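Local coordinates for protein Nup188 (Myceliophthora thermophila, PDB 4KF8) that forms part of the nuclear pore scaffold and, with a C-terminal domain built of stacked helices, shares structural and functional properties with nuclear transport receptors, at residues V42-T47 / L112-I117; S81-A86 / L134-S139; G231-P236 / N306-P311; V241-P246 / P311-D316. One frame throughout, in Å; residues are numbered along the deposited sequence.

Interaction 1 (V42-T47 / L112-I117)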
loop_
_atom_site.group_PDB
_atom_site.type_symbol
_atom_site.label_atom_id
_atom_site.label_comp_id
_atom_site.label_asym_id
_atom_site.label_seq_id
_atom_site.Cartn_x
_atom_site.Cartn_y
_atom_site.Cartn_z
ATOM N N VAL A 42 -0.183 16.351 11.022
ATOM C CA VAL A 42 -1.466 16.794 11.555
ATOM C C VAL A 42 -2.028 17.958 10.741
ATOM O O VAL A 42 -3.189 17.932 10.334
ATOM C CB VAL A 42 -1.363 17.177 13.050
ATOM C CG1 VAL A 42 -2.587 17.952 13.493
ATOM C CG2 VAL A 42 -1.176 15.932 13.904
ATOM N N VAL A 43 -1.194 18.964 10.497
ATOM C CA VAL A 43 -1.581 20.123 9.695
ATOM C C VAL A 43 -2.020 19.718 8.290
ATOM O O VAL A 43 -3.055 20.170 7.803
ATOM C CB VAL A 43 -0.429 21.142 9.576
ATOM C CG1 VAL A 43 -0.841 22.310 8.693
ATOM C CG2 VAL A 43 -0.006 21.636 10.951
ATOM N N LEU A 44 -1.228 18.863 7.649
ATOM C CA LEU A 44 -1.523 18.385 6.300
ATOM C C LEU A 44 -2.857 17.649 6.216
ATOM O O LEU A 44 -3.627 17.855 5.280
ATOM C CB LEU A 44 -0.395 17.489 5.793
ATOM C CG LEU A 44 0.869 18.190 5.297
ATOM C CD1 LEU A 44 2.006 17.201 5.151
ATOM C CD2 LEU A 44 0.594 18.891 3.982
ATOM N N ARG A 45 -3.123 16.787 7.192
ATOM C CA ARG A 45 -4.417 16.129 7.282
ATOM C C ARG A 45 -5.490 17.162 7.589
ATOM O O ARG A 45 -6.643 17.008 7.197
ATOM C CB ARG A 45 -4.399 15.048 8.361
ATOM C CG ARG A 45 -3.634 13.797 7.981
ATOM C CD ARG A 45 -4.317 13.082 6.828
ATOM N NE ARG A 45 -3.560 11.926 6.358
ATOM C CZ ARG A 45 -3.741 11.354 5.173
ATOM N NH1 ARG A 45 -4.650 11.837 4.339
ATOM N NH2 ARG A 45 -3.011 10.305 4.818
ATOM N N GLY A 46 -5.100 18.221 8.287
ATOM C CA GLY A 46 -6.026 19.280 8.638
ATOM C C GLY A 46 -6.359 20.171 7.459
ATOM O O GLY A 46 -7.279 20.987 7.529
ATOM N N THR A 47 -5.609 20.018 6.371
ATOM C CA THR A 47 -5.849 20.800 5.162
ATOM C C THR A 47 -6.979 20.217 4.330
ATOM O O THR A 47 -6.772 19.808 3.190
ATOM C CB THR A 47 -4.599 20.895 4.271
ATOM O OG1 THR A 47 -4.160 19.578 3.925
ATOM C CG2 THR A 47 -3.478 21.631 4.990
ATOM N N LEU A 112 -0.498 14.221 -0.889
ATOM C CA LEU A 112 -1.206 13.833 -2.106
ATOM C C LEU A 112 -2.723 13.807 -1.932
ATOM O O LEU A 112 -3.459 13.622 -2.899
ATOM C CB LEU A 112 -0.705 12.475 -2.607
ATOM C CG LEU A 112 0.803 12.373 -2.853
ATOM C CD1 LEU A 112 1.192 10.974 -3.300
ATOM C CD2 LEU A 112 1.263 13.415 -3.863
ATOM N N SER A 113 -3.188 14.000 -0.702
ATOM C CA SER A 113 -4.618 13.999 -0.418
ATOM C C SER A 113 -5.188 15.414 -0.447
ATOM O O SER A 113 -6.399 15.604 -0.556
ATOM C CB SER A 113 -4.891 13.350 0.939
ATOM O OG SER A 113 -4.327 12.054 1.008
ATOM N N VAL A 114 -4.307 16.402 -0.347
ATOM C CA VAL A 114 -4.702 17.806 -0.326
ATOM C C VAL A 114 -5.374 18.193 -1.640
ATOM O O VAL A 114 -4.900 17.816 -2.710
ATOM C CB VAL A 114 -3.474 18.712 -0.092
ATOM C CG1 VAL A 114 -3.851 20.184 -0.164
ATOM C CG2 VAL A 114 -2.826 18.392 1.240
ATOM N N PRO A 115 -6.495 18.930 -1.561
ATOM C CA PRO A 115 -7.167 19.422 -2.770
ATOM C C PRO A 115 -6.226 20.263 -3.629
ATOM O O PRO A 115 -5.442 21.044 -3.091
ATOM C CB PRO A 115 -8.282 20.308 -2.212
ATOM C CG PRO A 115 -8.548 19.770 -0.843
ATOM C CD PRO A 115 -7.227 19.285 -0.330
ATOM N N GLY A 116 -6.304 20.102 -4.947
ATOM C CA GLY A 116 -5.467 20.867 -5.854
ATOM C C GLY A 116 -4.314 20.054 -6.403
ATOM O O GLY A 116 -3.780 20.354 -7.471
ATOM N N ILE A 117 -3.921 19.022 -5.664
ATOM C CA ILE A 117 -2.900 18.094 -6.132
ATOM C C ILE A 117 -3.575 17.158 -7.138
ATOM O O ILE A 117 -4.777 17.282 -7.383
ATOM C CB ILE A 117 -2.259 17.317 -4.951
ATOM C CG1 ILE A 117 -2.020 18.255 -3.768
ATOM C CG2 ILE A 117 -0.920 16.707 -5.343
ATOM C CD1 ILE A 117 -0.958 19.304 -4.024
#

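Interaction 2 (S81-A86 / L134-S139)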
loop_
_atom_site.group_PDB
_atom_site.type_symbol
_atom_site.label_atom_id
_atom_site.label_comp_id
_atom_site.label_asym_id
_atom_site.label_seq_id
_atom_site.Cartn_x
_atom_site.Cartn_y
_atom_site.Cartn_z
ATOM N N SER A 81 14.344 13.591 2.921
ATOM C CA SER A 81 14.449 12.761 4.114
ATOM C C SER A 81 14.672 11.289 3.784
ATOM O O SER A 81 15.472 10.619 4.437
ATOM C CB SER A 81 13.218 12.935 5.005
ATOM O OG SER A 81 13.180 14.235 5.566
ATOM N N PHE A 82 13.967 10.791 2.770
ATOM C CA PHE A 82 14.112 9.400 2.351
ATOM C C PHE A 82 15.531 9.113 1.870
ATOM O O PHE A 82 16.063 8.025 2.090
ATOM C CB PHE A 82 13.104 9.044 1.256
ATOM C CG PHE A 82 13.258 7.646 0.731
ATOM C CD1 PHE A 82 12.849 6.562 1.485
ATOM C CD2 PHE A 82 13.821 7.414 -0.512
ATOM C CE1 PHE A 82 12.994 5.273 1.012
ATOM C CE2 PHE A 82 13.968 6.128 -0.989
ATOM C CZ PHE A 82 13.553 5.056 -0.222
ATOM N N ARG A 83 16.132 10.100 1.211
ATOM C CA ARG A 83 17.526 10.020 0.788
ATOM C C ARG A 83 18.439 9.753 1.979
ATOM O O ARG A 83 19.380 8.965 1.892
ATOM C CB ARG A 83 17.945 11.323 0.105
ATOM C CG ARG A 83 17.148 11.653 -1.140
ATOM C CD ARG A 83 17.682 10.913 -2.357
ATOM N NE ARG A 83 18.978 11.433 -2.788
ATOM C CZ ARG A 83 20.110 10.738 -2.775
ATOM N NH1 ARG A 83 20.113 9.478 -2.361
ATOM N NH2 ARG A 83 21.240 11.299 -3.184
ATOM N N ASN A 84 18.150 10.416 3.095
ATOM C CA ASN A 84 18.938 10.242 4.307
ATOM C C ASN A 84 18.667 8.902 4.980
ATOM O O ASN A 84 19.547 8.336 5.624
ATOM C CB ASN A 84 18.679 11.387 5.289
ATOM C CG ASN A 84 18.990 12.747 4.696
ATOM O OD1 ASN A 84 19.047 12.905 3.479
ATOM N ND2 ASN A 84 19.188 13.738 5.557
ATOM N N LEU A 85 17.450 8.394 4.813
ATOM C CA LEU A 85 17.015 7.175 5.497
ATOM C C LEU A 85 17.728 5.902 5.033
ATOM O O LEU A 85 17.488 4.818 5.565
ATOM C CB LEU A 85 15.497 7.004 5.385
ATOM C CG LEU A 85 14.689 7.252 6.661
ATOM C CD1 LEU A 85 14.956 6.160 7.688
ATOM C CD2 LEU A 85 15.011 8.622 7.232
ATOM N N ALA A 86 18.608 6.032 4.046
ATOM C CA ALA A 86 19.458 4.920 3.644
ATOM C C ALA A 86 20.681 4.853 4.559
ATOM O O ALA A 86 21.664 4.176 4.263
ATOM C CB ALA A 86 19.873 5.062 2.189
ATOM N N LEU A 134 12.737 6.555 -5.978
ATOM C CA LEU A 134 12.259 5.255 -6.462
ATOM C C LEU A 134 13.380 4.289 -6.848
ATOM O O LEU A 134 13.249 3.080 -6.676
ATOM C CB LEU A 134 11.217 5.388 -7.591
ATOM C CG LEU A 134 11.232 6.495 -8.650
ATOM C CD1 LEU A 134 10.556 5.997 -9.914
ATOM C CD2 LEU A 134 10.519 7.745 -8.159
ATOM N N GLN A 135 14.482 4.829 -7.353
ATOM C CA GLN A 135 15.681 4.033 -7.566
ATOM C C GLN A 135 16.127 3.421 -6.236
ATOM O O GLN A 135 16.322 2.211 -6.134
ATOM C CB GLN A 135 16.795 4.904 -8.143
ATOM C CG GLN A 135 16.398 5.714 -9.365
ATOM C CD GLN A 135 17.435 6.766 -9.709
ATOM O OE1 GLN A 135 18.251 6.580 -10.613
ATOM N NE2 GLN A 135 17.415 7.877 -8.980
ATOM N N VAL A 136 16.273 4.264 -5.215
ATOM C CA VAL A 136 16.697 3.804 -3.894
ATOM C C VAL A 136 15.571 3.056 -3.169
ATOM O O VAL A 136 15.826 2.113 -2.418
ATOM C CB VAL A 136 17.239 4.970 -3.034
ATOM C CG1 VAL A 136 17.521 4.519 -1.609
ATOM C CG2 VAL A 136 18.503 5.540 -3.657
ATOM N N ALA A 137 14.328 3.468 -3.408
ATOM C CA ALA A 137 13.175 2.743 -2.877
ATOM C C ALA A 137 13.141 1.302 -3.392
ATOM O O ALA A 137 12.875 0.371 -2.628
ATOM C CB ALA A 137 11.887 3.467 -3.226
ATOM N N THR A 138 13.410 1.126 -4.686
ATOM C CA THR A 138 13.526 -0.204 -5.282
ATOM C C THR A 138 14.717 -0.957 -4.714
ATOM O O THR A 138 14.639 -2.159 -4.450
ATOM C CB THR A 138 13.738 -0.133 -6.804
ATOM O OG1 THR A 138 14.727 0.862 -7.096
ATOM C CG2 THR A 138 12.453 0.211 -7.523
ATOM N N SER A 139 15.829 -0.245 -4.563
ATOM C CA SER A 139 17.045 -0.825 -4.009
ATOM C C SER A 139 16.750 -1.393 -2.632
ATOM O O SER A 139 17.099 -2.535 -2.329
ATOM C CB SER A 139 18.139 0.236 -3.899
ATOM O OG SER A 139 18.160 1.067 -5.050
#

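Interaction 3 (G231-P236 / N306-P311)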
loop_
_atom_site.group_PDB
_atom_site.type_symbol
_atom_site.label_atom_id
_atom_site.label_comp_id
_atom_site.label_asym_id
_atom_site.label_seq_id
_atom_site.Cartn_x
_atom_site.Cartn_y
_atom_site.Cartn_z
ATOM N N GLY A 231 -2.784 -1.131 -19.796
ATOM C CA GLY A 231 -2.603 -2.570 -19.860
ATOM C C GLY A 231 -2.450 -3.147 -21.257
ATOM O O GLY A 231 -2.474 -4.366 -21.438
ATOM N N ALA A 232 -2.313 -2.278 -22.251
ATOM C CA ALA A 232 -1.964 -2.725 -23.585
ATOM C C ALA A 232 -0.589 -3.356 -23.452
ATOM O O ALA A 232 -0.358 -4.482 -23.888
ATOM C CB ALA A 232 -1.926 -1.552 -24.541
ATOM N N THR A 233 0.314 -2.611 -22.823
ATOM C CA THR A 233 1.617 -3.126 -22.431
ATOM C C THR A 233 1.576 -3.500 -20.951
ATOM O O THR A 233 0.510 -3.477 -20.331
ATOM C CB THR A 233 2.718 -2.083 -22.673
ATOM O OG1 THR A 233 2.198 -0.772 -22.416
ATOM C CG2 THR A 233 3.197 -2.144 -24.113
ATOM N N ILE A 234 2.737 -3.843 -20.391
ATOM C CA ILE A 234 2.884 -4.285 -18.991
ATOM C C ILE A 234 1.981 -5.441 -18.539
ATOM O O ILE A 234 2.277 -6.099 -17.540
ATOM C CB ILE A 234 2.734 -3.140 -17.970
ATOM C CG1 ILE A 234 2.984 -1.783 -18.614
ATOM C CG2 ILE A 234 3.689 -3.348 -16.818
ATOM C CD1 ILE A 234 1.797 -0.876 -18.514
ATOM N N ALA A 235 0.880 -5.670 -19.250
ATOM C CA ALA A 235 0.006 -6.799 -18.961
ATOM C C ALA A 235 0.734 -8.144 -19.008
ATOM O O ALA A 235 0.469 -9.013 -18.179
ATOM C CB ALA A 235 -1.208 -6.799 -19.880
ATOM N N PRO A 236 1.643 -8.334 -19.984
ATOM C CA PRO A 236 2.416 -9.574 -19.887
ATOM C C PRO A 236 3.360 -9.574 -18.686
ATOM O O PRO A 236 3.744 -10.638 -18.207
ATOM C CB PRO A 236 3.221 -9.586 -21.191
ATOM C CG PRO A 236 2.409 -8.778 -22.139
ATOM C CD PRO A 236 1.834 -7.681 -21.294
ATOM N N ASN A 306 -6.261 -10.335 -28.486
ATOM C CA ASN A 306 -5.662 -11.282 -29.426
ATOM C C ASN A 306 -4.559 -10.658 -30.275
ATOM O O ASN A 306 -4.365 -11.024 -31.435
ATOM C CB ASN A 306 -6.735 -11.903 -30.323
ATOM C CG ASN A 306 -7.839 -12.583 -29.530
ATOM O OD1 ASN A 306 -7.583 -13.267 -28.540
ATOM N ND2 ASN A 306 -9.079 -12.392 -29.965
ATOM N N ALA A 307 -3.835 -9.714 -29.679
ATOM C CA ALA A 307 -2.856 -8.919 -30.410
ATOM C C ALA A 307 -1.466 -8.973 -29.779
ATOM O O ALA A 307 -0.476 -8.621 -30.418
ATOM C CB ALA A 307 -3.333 -7.479 -30.520
ATOM N N ARG A 308 -1.396 -9.408 -28.525
ATOM C CA ARG A 308 -0.116 -9.555 -27.838
ATOM C C ARG A 308 -0.211 -10.635 -26.769
ATOM O O ARG A 308 -1.257 -10.800 -26.140
ATOM C CB ARG A 308 0.325 -8.228 -27.216
ATOM C CG ARG A 308 1.817 -8.149 -26.931
ATOM C CD ARG A 308 2.336 -6.735 -27.149
ATOM N NE ARG A 308 3.736 -6.712 -27.569
ATOM C CZ ARG A 308 4.742 -6.297 -26.806
ATOM N NH1 ARG A 308 4.506 -5.858 -25.578
ATOM N NH2 ARG A 308 5.983 -6.313 -27.276
ATOM N N ASP A 309 0.879 -11.367 -26.564
ATOM C CA ASP A 309 0.853 -12.509 -25.656
ATOM C C ASP A 309 0.755 -12.100 -24.192
ATOM O O ASP A 309 1.766 -11.845 -23.539
ATOM C CB ASP A 309 2.066 -13.416 -25.865
ATOM C CG ASP A 309 1.923 -14.747 -25.151
ATOM O OD1 ASP A 309 0.778 -15.237 -25.025
ATOM O OD2 ASP A 309 2.952 -15.300 -24.714
ATOM N N ILE A 310 -0.474 -12.041 -23.692
ATOM C CA ILE A 310 -0.729 -11.818 -22.279
ATOM C C ILE A 310 -1.032 -13.159 -21.628
ATOM O O ILE A 310 -2.137 -13.682 -21.763
ATOM C CB ILE A 310 -1.924 -10.874 -22.068
ATOM C CG1 ILE A 310 -1.694 -9.556 -22.804
ATOM C CG2 ILE A 310 -2.146 -10.625 -20.589
ATOM C CD1 ILE A 310 -2.817 -8.559 -22.645
ATOM N N PRO A 311 -0.039 -13.729 -20.928
ATOM C CA PRO A 311 -0.127 -15.073 -20.350
ATOM C C PRO A 311 -1.358 -15.245 -19.473
ATOM O O PRO A 311 -1.772 -14.305 -18.796
ATOM C CB PRO A 311 1.138 -15.168 -19.494
ATOM C CG PRO A 311 2.085 -14.205 -20.116
ATOM C CD PRO A 311 1.241 -13.074 -20.608
#

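Interaction 4 (V241-P246 / P311-D316)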
loop_
_atom_site.group_PDB
_atom_site.type_symbol
_atom_site.label_atom_id
_atom_site.label_comp_id
_atom_site.label_asym_id
_atom_site.label_seq_id
_atom_site.Cartn_x
_atom_site.Cartn_y
_atom_site.Cartn_z
ATOM N N VAL A 241 4.262 -11.498 -12.969
ATOM C CA VAL A 241 4.499 -11.305 -11.542
ATOM C C VAL A 241 3.623 -12.268 -10.758
ATOM O O VAL A 241 4.118 -13.083 -9.982
ATOM C CB VAL A 241 4.185 -9.864 -11.089
ATOM C CG1 VAL A 241 4.219 -9.771 -9.575
ATOM C CG2 VAL A 241 5.165 -8.885 -11.704
ATOM N N LEU A 242 2.317 -12.170 -10.986
ATOM C CA LEU A 242 1.338 -13.029 -10.339
ATOM C C LEU A 242 1.665 -14.500 -10.560
ATOM O O LEU A 242 1.505 -15.321 -9.659
ATOM C CB LEU A 242 -0.063 -12.727 -10.876
ATOM C CG LEU A 242 -0.549 -11.284 -10.738
ATOM C CD1 LEU A 242 -1.873 -11.083 -11.453
ATOM C CD2 LEU A 242 -0.674 -10.918 -9.277
ATOM N N ASN A 243 2.134 -14.824 -11.760
ATOM C CA ASN A 243 2.416 -16.207 -12.126
ATOM C C ASN A 243 3.602 -16.812 -11.390
ATOM O O ASN A 243 3.827 -18.019 -11.452
ATOM C CB ASN A 243 2.622 -16.338 -13.636
ATOM C CG ASN A 243 1.321 -16.513 -14.386
ATOM O OD1 ASN A 243 0.323 -16.962 -13.820
ATOM N ND2 ASN A 243 1.323 -16.167 -15.670
ATOM N N GLN A 244 4.365 -15.974 -10.699
ATOM C CA GLN A 244 5.515 -16.464 -9.954
ATOM C C GLN A 244 5.219 -16.544 -8.463
ATOM O O GLN A 244 6.107 -16.804 -7.654
ATOM C CB GLN A 244 6.757 -15.625 -10.249
ATOM C CG GLN A 244 7.248 -15.801 -11.676
ATOM C CD GLN A 244 8.668 -15.337 -11.866
ATOM O OE1 GLN A 244 8.993 -14.178 -11.616
ATOM N NE2 GLN A 244 9.531 -16.242 -12.309
ATOM N N PHE A 245 3.956 -16.327 -8.114
ATOM C CA PHE A 245 3.479 -16.557 -6.758
ATOM C C PHE A 245 2.194 -17.382 -6.804
ATOM O O PHE A 245 1.115 -16.873 -6.503
ATOM C CB PHE A 245 3.233 -15.229 -6.039
ATOM C CG PHE A 245 4.420 -14.311 -6.041
ATOM C CD1 PHE A 245 5.504 -14.557 -5.215
ATOM C CD2 PHE A 245 4.451 -13.197 -6.862
ATOM C CE1 PHE A 245 6.597 -13.713 -5.213
ATOM C CE2 PHE A 245 5.542 -12.349 -6.865
ATOM C CZ PHE A 245 6.616 -12.608 -6.039
ATOM N N PRO A 246 2.308 -18.665 -7.181
ATOM C CA PRO A 246 1.132 -19.521 -7.353
ATOM C C PRO A 246 0.582 -20.024 -6.024
ATOM O O PRO A 246 -0.618 -20.264 -5.914
ATOM C CB PRO A 246 1.688 -20.694 -8.153
ATOM C CG PRO A 246 3.078 -20.815 -7.665
ATOM C CD PRO A 246 3.558 -19.406 -7.425
ATOM N N PRO A 311 -0.039 -13.729 -20.928
ATOM C CA PRO A 311 -0.127 -15.073 -20.350
ATOM C C PRO A 311 -1.358 -15.245 -19.473
ATOM O O PRO A 311 -1.772 -14.305 -18.796
ATOM C CB PRO A 311 1.138 -15.168 -19.494
ATOM C CG PRO A 311 2.085 -14.205 -20.116
ATOM C CD PRO A 311 1.241 -13.074 -20.608
ATOM N N GLU A 312 -1.946 -16.434 -19.501
ATOM C CA GLU A 312 -3.081 -16.726 -18.643
ATOM C C GLU A 312 -2.605 -16.889 -17.201
ATOM O O GLU A 312 -1.516 -17.408 -16.950
ATOM C CB GLU A 312 -3.811 -17.983 -19.125
ATOM C CG GLU A 312 -4.231 -17.927 -20.588
ATOM C CD GLU A 312 -5.310 -18.936 -20.929
ATOM O OE1 GLU A 312 -6.485 -18.687 -20.585
ATOM O OE2 GLU A 312 -4.986 -19.976 -21.543
ATOM N N VAL A 313 -3.418 -16.426 -16.259
ATOM C CA VAL A 313 -3.078 -16.526 -14.847
ATOM C C VAL A 313 -4.007 -17.517 -14.159
ATOM O O VAL A 313 -5.226 -17.360 -14.193
ATOM C CB VAL A 313 -3.184 -15.162 -14.144
ATOM C CG1 VAL A 313 -2.542 -15.227 -12.772
ATOM C CG2 VAL A 313 -2.530 -14.079 -14.981
ATOM N N VAL A 314 -3.428 -18.539 -13.536
ATOM C CA VAL A 314 -4.220 -19.588 -12.900
ATOM C C VAL A 314 -4.838 -19.124 -11.583
ATOM O O VAL A 314 -4.163 -19.041 -10.557
ATOM C CB VAL A 314 -3.392 -20.863 -12.656
ATOM C CG1 VAL A 314 -4.261 -21.943 -12.032
ATOM C CG2 VAL A 314 -2.786 -21.358 -13.959
ATOM N N TRP A 315 -6.130 -18.824 -11.625
ATOM C CA TRP A 315 -6.858 -18.391 -10.442
ATOM C C TRP A 315 -8.335 -18.740 -10.586
ATOM O O TRP A 315 -9.058 -18.096 -11.344
ATOM C CB TRP A 315 -6.680 -16.886 -10.230
ATOM C CG TRP A 315 -7.112 -16.414 -8.876
ATOM C CD1 TRP A 315 -6.574 -16.772 -7.676
ATOM C CD2 TRP A 315 -8.162 -15.485 -8.584
ATOM N NE1 TRP A 315 -7.228 -16.132 -6.653
ATOM C CE2 TRP A 315 -8.207 -15.335 -7.184
ATOM C CE3 TRP A 315 -9.069 -14.768 -9.368
ATOM C CZ2 TRP A 315 -9.123 -14.500 -6.552
ATOM C CZ3 TRP A 315 -9.977 -13.938 -8.739
ATOM C CH2 TRP A 315 -9.998 -13.810 -7.346
ATOM N N ASP A 316 -8.773 -19.765 -9.859
ATOM C CA ASP A 316 -10.146 -20.253 -9.960
ATOM C C ASP A 316 -11.160 -19.221 -9.472
ATOM O O ASP A 316 -11.336 -19.030 -8.272
ATOM C CB ASP A 316 -10.308 -21.566 -9.186
ATOM C CG ASP A 316 -11.651 -22.234 -9.437
ATOM O OD1 ASP A 316 -12.285 -21.937 -10.472
ATOM O OD2 ASP A 316 -12.067 -23.063 -8.602
#

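Interaction 1 (V42-T47 / L112-I117)
V114 presents its CG2 branch to the end of the 42-47 segment, where it overlaps the side chain of T47 and the tip of L44. With CG1 anti to the backbone N (chi1 176°), CG2 is swung beside that N, and it comes within 3.2 Å of T47 OG1. The two side chains cross obliquely. The exact position of this hydroxyl is doubtful in the model, so the contact is best read as simple packing. L44 reaches the same methyl from its CD2, 4.4 Å from V114 CG2, and adds a looser apolar touch. Beside V114, the ring of P115 turns its CD to the carbonyl of T47, with CD 3.6 Å from T47 O.

The polar part lies on the exposed side. R45 starts off facing away, but its chain bends at chi2 (-65°), which places CD; NH1, further out, lies 3.4 Å from S113 OG. That hydrogen bond is weak, with an N-H...O angle of 136°, and the firmer partner of S113 OG is the carbonyl of Q109.

Past V114 the chain makes a type II turn to I117. The contact joins the C-terminal end of helix 30-46 to the exit of helix 98-113. L44 packs on I107, A110 and C111 of the latter, helix 7-20 lies against V43 and T47, and helix 67-84 meets V114 and I117 through V70.

Interaction 2 (S81-A86 / L134-S139)
F82 pushes its ring, tip first, into the backbone of the facing helix at A137, where the small side chain lets it come close. CG is anti to the backbone N (chi1 177°), which carries the ring out from helix 67-84. CZ then lies 3.5 Å from A137 CA, a contact at the ring edge and near its plane. A137 N also sits at that edge, in plane, 3.6 Å from F82 CE2. The A137 methyl adds a contact at the ring tip, its CB 3.8 Å from F82 CZ.

V136 is the bump coming the other way. Its side chain and that of F82 slide past each other in opposite directions. CG1 of V136 rests against the ring at 3.9 Å from F82 CE2, in an oblique approach. The same methyl reaches A86, whose CB is 4.5 Å from V136 CG1, and so it sits in a shallow dip between the ring and that alanine. The other branch of V136 turns to R83, where CG2 lies 4.4 Å from NH1 of the folded arginine.

The contact is mostly apolar packing of the end of helix 67-84, and the residues just after it, against helix 134-143. L101 of helix 98-113 and L162 of helix 154-167 add to the surroundings of the F82 ring, while A137 also packs on L163 of helix 154-167.

Interaction 3 (G231-P236 / N306-P311)
I310 takes the rotamer that lets it straddle A235: CG1 is anti to the carbonyl carbon (chi1 -56°), and CD1 is fully extended beyond it (chi2 -180°). CD1 and CG2 then face the same methyl, with CD1 3.7 Å and CG2 4.0 Å from A235 CB. CG2 also lies near the carbonyl of the same residue, 3.9 Å from A235 O. An alanine in place of I310 would probably open a gap beside the methyl of A235, since CG2 and CD1 make these contacts.

P236 carries the largest share of the buried surface. Its ring leans on the backbone before I310, with CG 3.4 Å from D309 O. Next to that carbonyl the same ring meets a second proline: CD of P311 sits 3.8 Å from P236 CA, so that two stiff rings come together where the backbones run closest. Further out, the R308 guanidinium approaches T233 obliquely, with NH1 4.2 Å from T233 CG2, a loose contact between exposed residues.

The contact sets the first turn of helix 235-242 against the loop that leads from helix 284-303 to helix 317-328. Helix 284-303 backs both partners, with L299 against A235 and L302 and R303 against I310.

Interaction 4 (V241-P246 / P311-D316)
N243 swings its amide across to the 311-316 loop, between P311 and V313. A chi2 of -24° turns OD1 to the V313 side. ND2 reaches the main chain, giving a weak hydrogen bond to the carbonyl of E312 at 3.4 Å between N243 ND2 and E312 O, with an N-H...O angle of 154°. The same nitrogen rests beside a proline ring, 4.0 Å from P311 CB. At the other end of the amide, OD1 lies 3.5 Å from V313 CG1.

V313 has CG1 anti to its backbone N, which sends this methyl into the angle between N243 and L242. There it touches L242 CB at 4.0 Å. L242 gives CB to the contact, while its side chain also packs against W215, L220 and L223 of helix 206-226 and L292 of helix 284-303. V313 meets L249 of helix 246-254.

A leucine in place of N243 would probably leave the carbonyl of E312 without this donor and loosen the loop's hold on the type I turn from L242 to F245.

Chemically, then, a single weak side-chain-to-backbone bond accompanies a small apolar contact. Because the acceptor is a main-chain carbonyl, the link probably depends more on the backbone path at E312 than on the identity of its side chain.

In the fold
Interactions 1, 2 and 3 are partly buried, whereas interaction 4 lies at the surface. Interactions 1 and 2, with centres about 23 Å apart, belong to the earlier part of the chain and interleave along it; helix 67-84 serves in interaction 2 and also borders interaction 1. Interactions 3 and 4, with centres about 14 Å apart, share P311: interaction 3 holds the start of helix 235-242 and the loop before it, interaction 4 its end and the turn after it, against the one loop between helices 284-303 and 317-328. Interactions 2 and 3 pack without hydrogen bonds between their segments, while interactions 1 and 4 each add one weak bond from an exposed or partly exposed polar side chain.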